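Local coordinates for transcriptional regulator AefR (PDB 3CDL), which probably binds cis-regulatory DNA as a TetR-family transcription factor, at residues S13-D24 / D33-V41; G145-A155 / M194-P202. One frame throughout, in Å; residues are numbered along the deposited sequence.

Contact 1: residues S13-D24 / D33-V41; sequences SIVQAAIAEFGD and DRIAARAEV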
ATOM      1  N   SER B  13     -25.715   9.450  -4.427  1.00 53.84           N
ATOM      2  CA  SER B  13     -26.227   9.714  -3.088  1.00 53.20           C
ATOM      3  C   SER B  13     -26.052   8.486  -2.182  1.00 52.72           C
ATOM      4  O   SER B  13     -25.456   8.575  -1.108  1.00 52.63           O
ATOM      5  CB  SER B  13     -27.703  10.124  -3.180  1.00 53.33           C
ATOM      6  OG  SER B  13     -28.183  10.704  -1.981  1.00 53.31           O
ATOM      7  N   ILE B  14     -26.552   7.341  -2.636  1.00 52.13           N
ATOM      8  CA  ILE B  14     -26.493   6.092  -1.862  1.00 51.75           C
ATOM      9  C   ILE B  14     -25.053   5.562  -1.699  1.00 51.50           C
ATOM     10  O   ILE B  14     -24.658   5.131  -0.604  1.00 51.56           O
ATOM     11  CB  ILE B  14     -27.392   5.000  -2.498  1.00 51.61           C
ATOM     12  CG1 ILE B  14     -28.839   5.494  -2.620  1.00 51.30           C
ATOM     13  CG2 ILE B  14     -27.304   3.703  -1.706  1.00 51.09           C
ATOM     14  CD1 ILE B  14     -29.668   4.749  -3.654  1.00 50.65           C
ATOM     15  N   VAL B  15     -24.283   5.584  -2.788  1.00 51.23           N
ATOM     16  CA  VAL B  15     -22.865   5.218  -2.750  1.00 51.02           C
ATOM     17  C   VAL B  15     -22.137   6.074  -1.710  1.00 51.08           C
ATOM     18  O   VAL B  15     -21.396   5.531  -0.889  1.00 51.14           O
ATOM     19  CB  VAL B  15     -22.186   5.373  -4.134  1.00 51.04           C
ATOM     20  CG1 VAL B  15     -20.682   5.230  -4.024  1.00 50.23           C
ATOM     21  CG2 VAL B  15     -22.746   4.361  -5.128  1.00 51.28           C
ATOM     22  N   GLN B  16     -22.376   7.394  -1.750  1.00 50.74           N
ATOM     23  CA  GLN B  16     -21.765   8.368  -0.827  1.00 50.44           C
ATOM     24  C   GLN B  16     -22.027   8.053   0.636  1.00 50.24           C
ATOM     25  O   GLN B  16     -21.104   8.032   1.461  1.00 50.14           O
ATOM     26  CB  GLN B  16     -22.256   9.782  -1.119  1.00 50.19           C
ATOM     27  CG  GLN B  16     -21.189  10.723  -1.560  1.00 51.19           C
ATOM     28  CD  GLN B  16     -20.526  10.269  -2.833  1.00 53.94           C
ATOM     29  OE1 GLN B  16     -19.663   9.374  -2.830  1.00 53.85           O
ATOM     30  NE2 GLN B  16     -20.913  10.893  -3.944  1.00 55.32           N
ATOM     31  N   ALA B  17     -23.298   7.830   0.948  1.00 49.73           N
ATOM     32  CA  ALA B  17     -23.706   7.408   2.273  1.00 49.25           C
ATOM     33  C   ALA B  17     -23.055   6.075   2.631  1.00 48.97           C
ATOM     34  O   ALA B  17     -22.729   5.834   3.794  1.00 49.00           O
ATOM     35  CB  ALA B  17     -25.210   7.294   2.334  1.00 49.49           C
ATOM     36  N   ALA B  18     -22.859   5.211   1.638  1.00 48.47           N
ATOM     37  CA  ALA B  18     -22.248   3.910   1.904  1.00 48.09           C
ATOM     38  C   ALA B  18     -20.799   4.092   2.356  1.00 47.59           C
ATOM     39  O   ALA B  18     -20.340   3.436   3.295  1.00 47.76           O
ATOM     40  CB  ALA B  18     -22.339   3.008   0.679  1.00 48.12           C
ATOM     41  N   ILE B  19     -20.102   5.010   1.695  1.00 46.92           N
ATOM     42  CA  ILE B  19     -18.711   5.297   1.977  1.00 46.44           C
ATOM     43  C   ILE B  19     -18.585   5.850   3.389  1.00 47.10           C
ATOM     44  O   ILE B  19     -17.801   5.344   4.208  1.00 47.29           O
ATOM     45  CB  ILE B  19     -18.145   6.273   0.925  1.00 46.13           C
ATOM     46  CG1 ILE B  19     -18.083   5.565  -0.434  1.00 45.02           C
ATOM     47  CG2 ILE B  19     -16.796   6.856   1.363  1.00 44.57           C
ATOM     48  CD1 ILE B  19     -17.478   6.388  -1.527  1.00 44.05           C
ATOM     49  N   ALA B  20     -19.397   6.866   3.662  1.00 47.65           N
ATOM     50  CA  ALA B  20     -19.463   7.541   4.946  1.00 47.92           C
ATOM     51  C   ALA B  20     -19.775   6.557   6.058  1.00 48.28           C
ATOM     52  O   ALA B  20     -19.034   6.475   7.036  1.00 48.41           O
ATOM     53  CB  ALA B  20     -20.514   8.616   4.893  1.00 47.84           C
ATOM     54  N   GLU B  21     -20.857   5.796   5.896  1.00 48.56           N
ATOM     55  CA  GLU B  21     -21.255   4.820   6.906  1.00 48.96           C
ATOM     56  C   GLU B  21     -20.223   3.712   7.094  1.00 48.89           C
ATOM     57  O   GLU B  21     -19.921   3.374   8.233  1.00 49.25           O
ATOM     58  CB  GLU B  21     -22.640   4.220   6.629  1.00 49.06           C
ATOM     59  CG  GLU B  21     -23.847   5.127   6.965  1.00 50.65           C
ATOM     60  CD  GLU B  21     -24.003   5.489   8.455  1.00 52.10           C
ATOM     61  OE1 GLU B  21     -24.603   6.553   8.752  1.00 51.85           O
ATOM     62  OE2 GLU B  21     -23.546   4.721   9.328  1.00 52.66           O
ATOM     63  N   PHE B  22     -19.692   3.150   6.001  1.00 48.99           N
ATOM     64  CA  PHE B  22     -18.671   2.103   6.103  1.00 49.33           C
ATOM     65  C   PHE B  22     -17.400   2.688   6.714  1.00 49.98           C
ATOM     66  O   PHE B  22     -16.594   1.973   7.313  1.00 49.84           O
ATOM     67  CB  PHE B  22     -18.307   1.490   4.745  1.00 48.86           C
ATOM     68  CG  PHE B  22     -19.423   0.766   4.067  1.00 47.93           C
ATOM     69  CD1 PHE B  22     -19.518   0.774   2.681  1.00 46.84           C
ATOM     70  CD2 PHE B  22     -20.374   0.061   4.792  1.00 47.36           C
ATOM     71  CE1 PHE B  22     -20.565   0.103   2.028  1.00 47.55           C
ATOM     72  CE2 PHE B  22     -21.426  -0.616   4.141  1.00 46.88           C
ATOM     73  CZ  PHE B  22     -21.523  -0.591   2.761  1.00 46.50           C
ATOM     74  N   GLY B  23     -17.216   3.989   6.528  1.00 50.47           N
ATOM     75  CA  GLY B  23     -16.101   4.675   7.133  1.00 51.49           C
ATOM     76  C   GLY B  23     -16.362   4.847   8.614  1.00 52.22           C
ATOM     77  O   GLY B  23     -15.439   4.840   9.421  1.00 52.57           O
ATOM     78  N   ASP B  24     -17.629   5.000   8.977  1.00 52.78           N
ATOM     79  CA  ASP B  24     -17.985   5.294  10.358  1.00 53.29           C
ATOM     80  C   ASP B  24     -18.071   4.027  11.179  1.00 52.84           C
ATOM     81  O   ASP B  24     -17.321   3.850  12.134  1.00 52.74           O
ATOM     82  CB  ASP B  24     -19.308   6.076  10.428  1.00 53.68           C
ATOM     83  CG  ASP B  24     -19.199   7.478   9.822  1.00 55.73           C
ATOM     84  OD1 ASP B  24     -18.080   7.856   9.398  1.00 57.24           O
ATOM     85  OD2 ASP B  24     -20.229   8.204   9.772  1.00 57.34           O
ATOM     86  N   ASP B  33     -30.413  -0.249   5.815  1.00 49.44           N
ATOM     87  CA  ASP B  33     -31.269   0.781   6.390  1.00 49.20           C
ATOM     88  C   ASP B  33     -30.491   1.912   7.054  1.00 48.86           C
ATOM     89  O   ASP B  33     -30.959   3.050   7.058  1.00 49.06           O
ATOM     90  CB  ASP B  33     -32.377   0.236   7.324  1.00 49.36           C
ATOM     91  CG  ASP B  33     -32.200  -1.231   7.695  1.00 50.08           C
ATOM     92  OD1 ASP B  33     -31.042  -1.704   7.801  1.00 50.62           O
ATOM     93  OD2 ASP B  33     -33.243  -1.905   7.891  1.00 49.48           O
ATOM     94  N   ARG B  34     -29.317   1.616   7.613  1.00 48.18           N
ATOM     95  CA  ARG B  34     -28.492   2.681   8.175  1.00 47.45           C
ATOM     96  C   ARG B  34     -28.018   3.572   7.042  1.00 46.80           C
ATOM     97  O   ARG B  34     -28.102   4.801   7.133  1.00 47.06           O
ATOM     98  CB  ARG B  34     -27.329   2.132   8.995  1.00 47.52           C
ATOM     99  CG  ARG B  34     -26.890   3.056  10.122  1.00 48.02           C
ATOM    100  CD  ARG B  34     -26.775   2.314  11.441  1.00 50.09           C
ATOM    101  NE  ARG B  34     -25.919   1.122  11.340  1.00 53.62           N
ATOM    102  CZ  ARG B  34     -25.757   0.203  12.303  1.00 54.43           C
ATOM    103  NH1 ARG B  34     -24.957  -0.836  12.095  1.00 52.13           N
ATOM    104  NH2 ARG B  34     -26.392   0.312  13.474  1.00 56.16           N
ATOM    105  N   ILE B  35     -27.566   2.935   5.961  1.00 46.02           N
ATOM    106  CA  ILE B  35     -27.244   3.612   4.696  1.00 45.04           C
ATOM    107  C   ILE B  35     -28.403   4.508   4.222  1.00 44.62           C
ATOM    108  O   ILE B  35     -28.191   5.687   3.909  1.00 44.42           O
ATOM    109  CB  ILE B  35     -26.848   2.581   3.591  1.00 44.77           C
ATOM    110  CG1 ILE B  35     -25.510   1.929   3.928  1.00 44.37           C
ATOM    111  CG2 ILE B  35     -26.810   3.216   2.197  1.00 44.09           C
ATOM    112  CD1 ILE B  35     -25.184   0.709   3.086  1.00 45.04           C
ATOM    113  N   ALA B  36     -29.611   3.939   4.187  1.00 44.14           N
ATOM    114  CA  ALA B  36     -30.830   4.632   3.725  1.00 44.04           C
ATOM    115  C   ALA B  36     -31.196   5.843   4.593  1.00 43.68           C
ATOM    116  O   ALA B  36     -31.604   6.887   4.076  1.00 43.26           O
ATOM    117  CB  ALA B  36     -31.994   3.659   3.647  1.00 43.68           C
ATOM    118  N   ALA B  37     -31.018   5.680   5.905  1.00 43.61           N
ATOM    119  CA  ALA B  37     -31.174   6.737   6.896  1.00 43.74           C
ATOM    120  C   ALA B  37     -30.328   7.966   6.603  1.00 44.16           C
ATOM    121  O   ALA B  37     -30.738   9.088   6.925  1.00 44.17           O
ATOM    122  CB  ALA B  37     -30.830   6.216   8.265  1.00 43.80           C
ATOM    123  N   ARG B  38     -29.151   7.761   6.010  1.00 44.08           N
ATOM    124  CA  ARG B  38     -28.244   8.878   5.764  1.00 44.36           C
ATOM    125  C   ARG B  38     -28.145   9.277   4.295  1.00 44.10           C
ATOM    126  O   ARG B  38     -27.695  10.373   3.979  1.00 44.20           O
ATOM    127  CB  ARG B  38     -26.862   8.634   6.402  1.00 44.63           C
ATOM    128  CG  ARG B  38     -25.674   8.546   5.459  1.00 44.68           C
ATOM    129  CD  ARG B  38     -24.382   8.478   6.243  1.00 45.11           C
ATOM    130  NE  ARG B  38     -23.714   9.771   6.356  1.00 47.83           N
ATOM    131  CZ  ARG B  38     -22.605   9.986   7.062  1.00 48.56           C
ATOM    132  NH1 ARG B  38     -22.043   9.002   7.754  1.00 48.98           N
ATOM    133  NH2 ARG B  38     -22.054  11.193   7.084  1.00 49.36           N
ATOM    134  N   ALA B  39     -28.576   8.399   3.396  1.00 43.70           N
ATOM    135  CA  ALA B  39     -28.797   8.813   2.022  1.00 43.13           C
ATOM    136  C   ALA B  39     -30.020   9.719   2.023  1.00 43.14           C
ATOM    137  O   ALA B  39     -30.269  10.433   1.050  1.00 43.02           O
ATOM    138  CB  ALA B  39     -29.009   7.612   1.119  1.00 42.58           C
ATOM    139  N   GLU B  40     -30.742   9.695   3.151  1.00 43.29           N
ATOM    140  CA  GLU B  40     -32.078  10.302   3.335  1.00 43.40           C
ATOM    141  C   GLU B  40     -33.079   9.765   2.302  1.00 43.50           C
ATOM    142  O   GLU B  40     -33.833  10.509   1.668  1.00 43.15           O
ATOM    143  CB  GLU B  40     -32.009  11.839   3.404  1.00 43.35           C
ATOM    144  CG  GLU B  40     -31.197  12.341   4.615  1.00 43.24           C
ATOM    145  CD  GLU B  40     -31.361  13.892   4.817  1.00 43.56           C
ATOM    146  OE1 GLU B  40     -30.276  14.619   4.745  1.00 42.66           O
ATOM    147  OE2 GLU B  40     -32.557  14.387   5.054  1.00 43.84           O
ATOM    148  N   VAL B  41     -33.076   8.437   2.181  1.00 43.88           N
ATOM    149  CA  VAL B  41     -33.820   7.709   1.152  1.00 44.01           C
ATOM    150  C   VAL B  41     -34.619   6.546   1.796  1.00 43.81           C
ATOM    151  O   VAL B  41     -34.414   6.219   2.988  1.00 43.78           O
ATOM    152  CB  VAL B  41     -32.827   7.226   0.046  1.00 44.05           C
ATOM    153  CG1 VAL B  41     -32.195   5.899   0.426  1.00 44.42           C
ATOM    154  CG2 VAL B  41     -33.495   7.152  -1.304  1.00 44.06           C
TER
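With its CG1 beside the backbone N (chi1 -69°) and the chain extended beyond it, Ile35 sends CD1 to the ring of Phe22, 3.9 Å from CZ, while its CG2 branch meets CG2 of Ile14, the two isoleucines crossing at about a right angle. Ile35 is thus a knob in a hole formed by Ile14, Ala17, Ala18 and Phe22. Arg38 fills a second hole, lined by Ala17, Ala20, Glu21 and Asp24. Its CG packs on Ala17 CB at 3.4 Å, and the methyl of Ala20 sits over one face of the guanidinium. The helices, 8.5 Å apart at closest approach and 117° between directions, belong to the amino-terminal, probably DNA-binding domain of the TetR fold; 33-41 falls within the predicted helix-turn-helix, and Leu56 of helix 53-64 touches Ile35, Ala18 and Phe22. At the carboxy-terminal end of helix 9-24, Arg38 NH1 donates to Asp24 OD2 at 2.8 Å, nearly in the guanidinium plane but from above the carboxylate plane, and the bond is bent to 135°. Glu21 adds a long ion pair through OE1, 3.7 Å from the same NH1; its bend at chi2 turns the carboxylate back over Arg38, with OE1 3.2 Å from Arg38 CD.

Contact 2: residues G145-A155 / M194-P202; sequences GRLKPVDPGFA and MFLGWYEIP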
ATOM      1  N   GLY B 145       9.520  -0.846 -30.735  1.00 49.09           N
ATOM      2  CA  GLY B 145      10.943  -0.970 -30.448  1.00 48.31           C
ATOM      3  C   GLY B 145      11.547   0.235 -29.762  1.00 48.02           C
ATOM      4  O   GLY B 145      12.714   0.551 -29.997  1.00 47.91           O
ATOM      5  N   ARG B 146      10.754   0.901 -28.913  1.00 47.83           N
ATOM      6  CA  ARG B 146      11.206   2.090 -28.180  1.00 47.29           C
ATOM      7  C   ARG B 146      11.395   1.828 -26.703  1.00 47.07           C
ATOM      8  O   ARG B 146      12.020   2.620 -25.984  1.00 46.72           O
ATOM      9  CB  ARG B 146      10.254   3.263 -28.391  1.00 47.43           C
ATOM     10  CG  ARG B 146      10.524   4.000 -29.715  1.00 48.22           C
ATOM     11  CD  ARG B 146      10.372   5.501 -29.551  1.00 48.38           C
ATOM     12  NE  ARG B 146       9.004   5.919 -29.847  1.00 49.71           N
ATOM     13  CZ  ARG B 146       8.525   7.153 -29.687  1.00 50.59           C
ATOM     14  NH1 ARG B 146       7.254   7.405 -30.008  1.00 50.57           N
ATOM     15  NH2 ARG B 146       9.299   8.128 -29.202  1.00 49.47           N
ATOM     16  N   LEU B 147      10.839   0.714 -26.253  1.00 46.98           N
ATOM     17  CA  LEU B 147      10.990   0.285 -24.879  1.00 47.11           C
ATOM     18  C   LEU B 147      11.595  -1.101 -24.865  1.00 47.42           C
ATOM     19  O   LEU B 147      11.491  -1.848 -25.833  1.00 47.68           O
ATOM     20  CB  LEU B 147       9.660   0.286 -24.135  1.00 46.93           C
ATOM     21  CG  LEU B 147       9.104   1.545 -23.479  1.00 45.84           C
ATOM     22  CD1 LEU B 147       7.979   1.107 -22.572  1.00 41.62           C
ATOM     23  CD2 LEU B 147      10.165   2.367 -22.692  1.00 45.83           C
ATOM     24  N   LYS B 148      12.251  -1.419 -23.760  1.00 47.52           N
ATOM     25  CA  LYS B 148      13.028  -2.629 -23.654  1.00 47.92           C
ATOM     26  C   LYS B 148      12.094  -3.785 -23.290  1.00 48.06           C
ATOM     27  O   LYS B 148      11.091  -3.578 -22.606  1.00 48.70           O
ATOM     28  CB  LYS B 148      14.190  -2.349 -22.681  1.00 47.82           C
ATOM     29  CG  LYS B 148      14.563  -3.367 -21.624  1.00 48.85           C
ATOM     30  CD  LYS B 148      15.674  -2.789 -20.707  1.00 48.28           C
ATOM     31  CE  LYS B 148      16.701  -1.900 -21.475  1.00 50.43           C
ATOM     32  NZ  LYS B 148      17.566  -1.067 -20.549  1.00 51.11           N
ATOM     33  N   PRO B 149      12.361  -4.992 -23.808  1.00 48.30           N
ATOM     34  CA  PRO B 149      11.524  -6.151 -23.472  1.00 48.55           C
ATOM     35  C   PRO B 149      11.407  -6.430 -21.968  1.00 48.92           C
ATOM     36  O   PRO B 149      12.408  -6.632 -21.287  1.00 49.87           O
ATOM     37  CB  PRO B 149      12.243  -7.308 -24.163  1.00 48.69           C
ATOM     38  CG  PRO B 149      13.629  -6.797 -24.427  1.00 48.55           C
ATOM     39  CD  PRO B 149      13.430  -5.359 -24.744  1.00 48.16           C
ATOM     40  N   VAL B 150      10.185  -6.397 -21.455  1.00 48.51           N
ATOM     41  CA  VAL B 150       9.877  -6.824 -20.100  1.00 47.71           C
ATOM     42  C   VAL B 150       8.380  -7.120 -20.126  1.00 47.14           C
ATOM     43  O   VAL B 150       7.709  -6.677 -21.047  1.00 46.79           O
ATOM     44  CB  VAL B 150      10.281  -5.730 -19.026  1.00 48.18           C
ATOM     45  CG1 VAL B 150       9.618  -4.371 -19.303  1.00 47.80           C
ATOM     46  CG2 VAL B 150       9.996  -6.208 -17.622  1.00 46.67           C
ATOM     47  N   ASP B 151       7.868  -7.868 -19.145  1.00 46.57           N
ATOM     48  CA  ASP B 151       6.429  -8.086 -18.994  1.00 45.95           C
ATOM     49  C   ASP B 151       5.752  -6.752 -18.750  1.00 45.24           C
ATOM     50  O   ASP B 151       6.023  -6.112 -17.745  1.00 45.47           O
ATOM     51  CB  ASP B 151       6.151  -9.006 -17.803  1.00 46.34           C
ATOM     52  CG  ASP B 151       4.678  -9.422 -17.703  1.00 47.46           C
ATOM     53  OD1 ASP B 151       4.238 -10.285 -18.516  1.00 48.15           O
ATOM     54  OD2 ASP B 151       3.970  -8.906 -16.803  1.00 46.30           O
ATOM     55  N   PRO B 152       4.897  -6.306 -19.688  1.00 44.81           N
ATOM     56  CA  PRO B 152       4.175  -5.027 -19.565  1.00 44.31           C
ATOM     57  C   PRO B 152       3.586  -4.761 -18.171  1.00 44.21           C
ATOM     58  O   PRO B 152       3.697  -3.648 -17.664  1.00 43.64           O
ATOM     59  CB  PRO B 152       3.079  -5.153 -20.628  1.00 44.42           C
ATOM     60  CG  PRO B 152       3.751  -5.984 -21.721  1.00 43.55           C
ATOM     61  CD  PRO B 152       4.598  -6.989 -20.975  1.00 44.55           C
ATOM     62  N   GLY B 153       3.006  -5.792 -17.553  1.00 44.66           N
ATOM     63  CA  GLY B 153       2.473  -5.726 -16.195  1.00 44.31           C
ATOM     64  C   GLY B 153       3.535  -5.508 -15.130  1.00 45.18           C
ATOM     65  O   GLY B 153       3.315  -4.761 -14.164  1.00 46.18           O
ATOM     66  N   PHE B 154       4.682  -6.160 -15.268  1.00 45.11           N
ATOM     67  CA  PHE B 154       5.802  -5.916 -14.354  1.00 45.33           C
ATOM     68  C   PHE B 154       6.232  -4.431 -14.405  1.00 45.08           C
ATOM     69  O   PHE B 154       6.431  -3.777 -13.376  1.00 46.17           O
ATOM     70  CB  PHE B 154       6.948  -6.863 -14.707  1.00 45.09           C
ATOM     71  CG  PHE B 154       8.034  -6.919 -13.682  1.00 46.61           C
ATOM     72  CD1 PHE B 154       7.971  -7.834 -12.634  1.00 45.69           C
ATOM     73  CD2 PHE B 154       9.142  -6.064 -13.766  1.00 48.68           C
ATOM     74  CE1 PHE B 154       8.971  -7.893 -11.680  1.00 45.66           C
ATOM     75  CE2 PHE B 154      10.171  -6.120 -12.807  1.00 46.67           C
ATOM     76  CZ  PHE B 154      10.079  -7.042 -11.769  1.00 46.21           C
ATOM     77  N   ALA B 155       6.312  -3.881 -15.606  1.00 44.89           N
ATOM     78  CA  ALA B 155       6.787  -2.532 -15.786  1.00 44.65           C
ATOM     79  C   ALA B 155       5.776  -1.492 -15.284  1.00 45.04           C
ATOM     80  O   ALA B 155       6.158  -0.502 -14.639  1.00 46.23           O
ATOM     81  CB  ALA B 155       7.136  -2.300 -17.247  1.00 44.09           C
HETATM   82  N   MSE B 194      13.217   8.149 -13.924  1.00 46.87           N
HETATM   83  CA  MSE B 194      13.681   6.860 -13.472  1.00 48.36           C
HETATM   84  C   MSE B 194      13.207   5.784 -14.439  1.00 46.20           C
HETATM   85  O   MSE B 194      13.989   4.945 -14.861  1.00 44.85           O
HETATM   86  CB  MSE B 194      13.173   6.574 -12.065  1.00 47.25           C
HETATM   87  CG  MSE B 194      13.597   5.220 -11.556  1.00 50.63           C
HETATM   88 SE   MSE B 194      13.570   5.147  -9.646  0.70 55.19          SE
HETATM   89  CE  MSE B 194      13.588   7.080  -9.332  1.00 52.79           C
ATOM     90  N   PHE B 195      11.925   5.841 -14.791  1.00 46.17           N
ATOM     91  CA  PHE B 195      11.320   4.810 -15.620  1.00 46.27           C
ATOM     92  C   PHE B 195      11.997   4.791 -16.981  1.00 46.15           C
ATOM     93  O   PHE B 195      12.561   3.772 -17.395  1.00 45.39           O
ATOM     94  CB  PHE B 195       9.784   4.960 -15.750  1.00 45.61           C
ATOM     95  CG  PHE B 195       9.134   3.805 -16.492  1.00 46.09           C
ATOM     96  CD1 PHE B 195       8.802   2.618 -15.816  1.00 45.89           C
ATOM     97  CD2 PHE B 195       8.931   3.866 -17.872  1.00 44.60           C
ATOM     98  CE1 PHE B 195       8.250   1.535 -16.502  1.00 45.79           C
ATOM     99  CE2 PHE B 195       8.384   2.780 -18.569  1.00 44.90           C
ATOM    100  CZ  PHE B 195       8.034   1.616 -17.884  1.00 44.53           C
ATOM    101  N   LEU B 196      11.972   5.933 -17.660  1.00 46.46           N
ATOM    102  CA  LEU B 196      12.477   5.964 -19.029  1.00 47.24           C
ATOM    103  C   LEU B 196      13.974   5.762 -19.075  1.00 47.85           C
ATOM    104  O   LEU B 196      14.483   5.120 -20.009  1.00 47.72           O
ATOM    105  CB  LEU B 196      12.065   7.245 -19.764  1.00 47.29           C
ATOM    106  CG  LEU B 196      10.685   7.121 -20.397  1.00 46.16           C
ATOM    107  CD1 LEU B 196      10.368   8.355 -21.185  1.00 44.99           C
ATOM    108  CD2 LEU B 196      10.628   5.888 -21.292  1.00 44.21           C
ATOM    109  N   GLY B 197      14.654   6.300 -18.047  1.00 48.18           N
ATOM    110  CA  GLY B 197      16.075   6.066 -17.806  1.00 48.42           C
ATOM    111  C   GLY B 197      16.468   4.612 -18.022  1.00 49.02           C
ATOM    112  O   GLY B 197      17.446   4.324 -18.723  1.00 49.61           O
ATOM    113  N   TRP B 198      15.690   3.695 -17.435  1.00 49.03           N
ATOM    114  CA  TRP B 198      15.991   2.258 -17.481  1.00 48.21           C
ATOM    115  C   TRP B 198      15.397   1.549 -18.688  1.00 47.71           C
ATOM    116  O   TRP B 198      16.057   0.734 -19.314  1.00 47.62           O
ATOM    117  CB  TRP B 198      15.567   1.550 -16.177  1.00 47.85           C
ATOM    118  CG  TRP B 198      15.781   0.060 -16.244  1.00 47.43           C
ATOM    119  CD1 TRP B 198      14.814  -0.893 -16.273  1.00 48.21           C
ATOM    120  CD2 TRP B 198      17.038  -0.642 -16.337  1.00 48.20           C
ATOM    121  NE1 TRP B 198      15.376  -2.147 -16.371  1.00 49.38           N
ATOM    122  CE2 TRP B 198      16.740  -2.023 -16.413  1.00 49.66           C
ATOM    123  CE3 TRP B 198      18.383  -0.239 -16.377  1.00 48.76           C
ATOM    124  CZ2 TRP B 198      17.742  -3.011 -16.515  1.00 47.95           C
ATOM    125  CZ3 TRP B 198      19.382  -1.225 -16.482  1.00 48.28           C
ATOM    126  CH2 TRP B 198      19.049  -2.591 -16.543  1.00 47.68           C
ATOM    127  N   TYR B 199      14.157   1.857 -19.026  1.00 48.48           N
ATOM    128  CA  TYR B 199      13.454   1.096 -20.064  1.00 49.10           C
ATOM    129  C   TYR B 199      13.558   1.582 -21.506  1.00 50.10           C
ATOM    130  O   TYR B 199      13.413   0.782 -22.455  1.00 50.21           O
ATOM    131  CB  TYR B 199      12.002   0.929 -19.695  1.00 48.39           C
ATOM    132  CG  TYR B 199      11.808  -0.095 -18.617  1.00 48.57           C
ATOM    133  CD1 TYR B 199      12.108  -1.442 -18.831  1.00 46.81           C
ATOM    134  CD2 TYR B 199      11.310   0.278 -17.378  1.00 49.12           C
ATOM    135  CE1 TYR B 199      11.915  -2.372 -17.828  1.00 47.24           C
ATOM    136  CE2 TYR B 199      11.107  -0.651 -16.378  1.00 47.59           C
ATOM    137  CZ  TYR B 199      11.411  -1.955 -16.592  1.00 46.98           C
ATOM    138  OH  TYR B 199      11.200  -2.835 -15.561  1.00 47.19           O
ATOM    139  N   GLU B 200      13.812   2.871 -21.690  1.00 51.10           N
ATOM    140  CA  GLU B 200      13.890   3.390 -23.043  1.00 52.66           C
ATOM    141  C   GLU B 200      15.080   2.836 -23.856  1.00 53.85           C
ATOM    142  O   GLU B 200      16.224   2.838 -23.383  1.00 54.05           O
ATOM    143  CB  GLU B 200      13.909   4.909 -23.036  1.00 52.19           C
ATOM    144  CG  GLU B 200      13.778   5.502 -24.411  1.00 52.65           C
ATOM    145  CD  GLU B 200      13.499   6.993 -24.396  1.00 54.48           C
ATOM    146  OE1 GLU B 200      13.595   7.609 -23.304  1.00 53.50           O
ATOM    147  OE2 GLU B 200      13.184   7.548 -25.483  1.00 55.03           O
ATOM    148  N   ILE B 201      14.784   2.334 -25.059  1.00 55.14           N
ATOM    149  CA  ILE B 201      15.793   2.180 -26.107  1.00 56.33           C
ATOM    150  C   ILE B 201      15.854   3.517 -26.866  1.00 57.38           C
ATOM    151  O   ILE B 201      14.883   3.899 -27.543  1.00 57.35           O
ATOM    152  CB  ILE B 201      15.447   1.045 -27.093  1.00 56.34           C
ATOM    153  CG1 ILE B 201      15.010  -0.216 -26.346  1.00 56.61           C
ATOM    154  CG2 ILE B 201      16.633   0.762 -28.027  1.00 56.22           C
ATOM    155  CD1 ILE B 201      14.269  -1.204 -27.226  1.00 57.38           C
ATOM    156  N   PRO B 202      16.990   4.238 -26.760  1.00 58.36           N
ATOM    157  CA  PRO B 202      17.001   5.590 -27.327  1.00 59.19           C
ATOM    158  C   PRO B 202      17.070   5.585 -28.865  1.00 59.89           C
ATOM    159  O   PRO B 202      17.898   4.881 -29.460  1.00 60.10           O
ATOM    160  CB  PRO B 202      18.238   6.233 -26.692  1.00 59.21           C
ATOM    161  CG  PRO B 202      19.163   5.065 -26.401  1.00 58.89           C
ATOM    162  CD  PRO B 202      18.288   3.860 -26.162  1.00 58.50           C
TER
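Lys148 NZ stands over one face of the Trp198 indole, 4.2 Å from the centroid of the six-membered ring and only 6° off its normal, a cation-pi contact. Tyr199 has Lys148 CG at its ring edge, while Trp198 CD1 lies over the centre of one face; Val150 CG1 approaches obliquely, 3.4 Å from CE1. Phe195 carries Tyr199 CD2 on one face and receives Leu147 CD1 at its edge, and Ala155 CB touches its CE1. The tyrosine is therefore wedged between the neighbouring aromatics of its own helix and the aliphatic groups of 145-155, and its hydroxyl is held by Gln158.

Beside this cluster the two backbones meet in a single beta bridge between Leu147 and Glu200, just where each segment has left a helix: Gly145 closes the earlier one in a Schellman motif, and Asp151 N-caps the next by accepting from Phe154 N. Ile201 N donates to Arg146 O at 2.9 Å, from well above the carbonyl plane, and Lys148 N donates to Tyr199 O at 2.8 Å. Leu147 starts away from 194-202, but its CD2 comes back to 3.8 Å from Leu196 CD2. The arrangement joins the connection between helices 133-143 and 152-167 to the end of helix 181-199, next to the second subunit: Phe166 of that subunit stacks on Phe154, and its Met194 packs on Phe195 and Tyr199.

Lys148 NZ also donates to Trp198 O at 2.7 Å, nearly along the C=O axis. One ammonium thus serves a ring face and a carbonyl of the same residue near the carboxy-terminal end of helix 181-199, where the helix dipole would probably favour its positive charge.

In the fold
From the N terminus, helix 9-24 runs into a short connection and then helix 32-39, and contact 1 closes this local loop of eight residues within the predicted DNA-binding region. The chain then passes through helices 43-49 and 53-64 into the carboxy-terminal domain before contact 2 opens. That contact closes a longer loop of 38 residues, mostly helical, bringing the connection between helices 133-143 and 152-167 to the end of helix 181-199. The two loops follow in series, neither nesting nor crossing. Their centres lie 44 Å apart on opposite sides of the chain's centre, so one contact belongs to the probable DNA-binding end and the other to the far end of the carboxy-terminal domain.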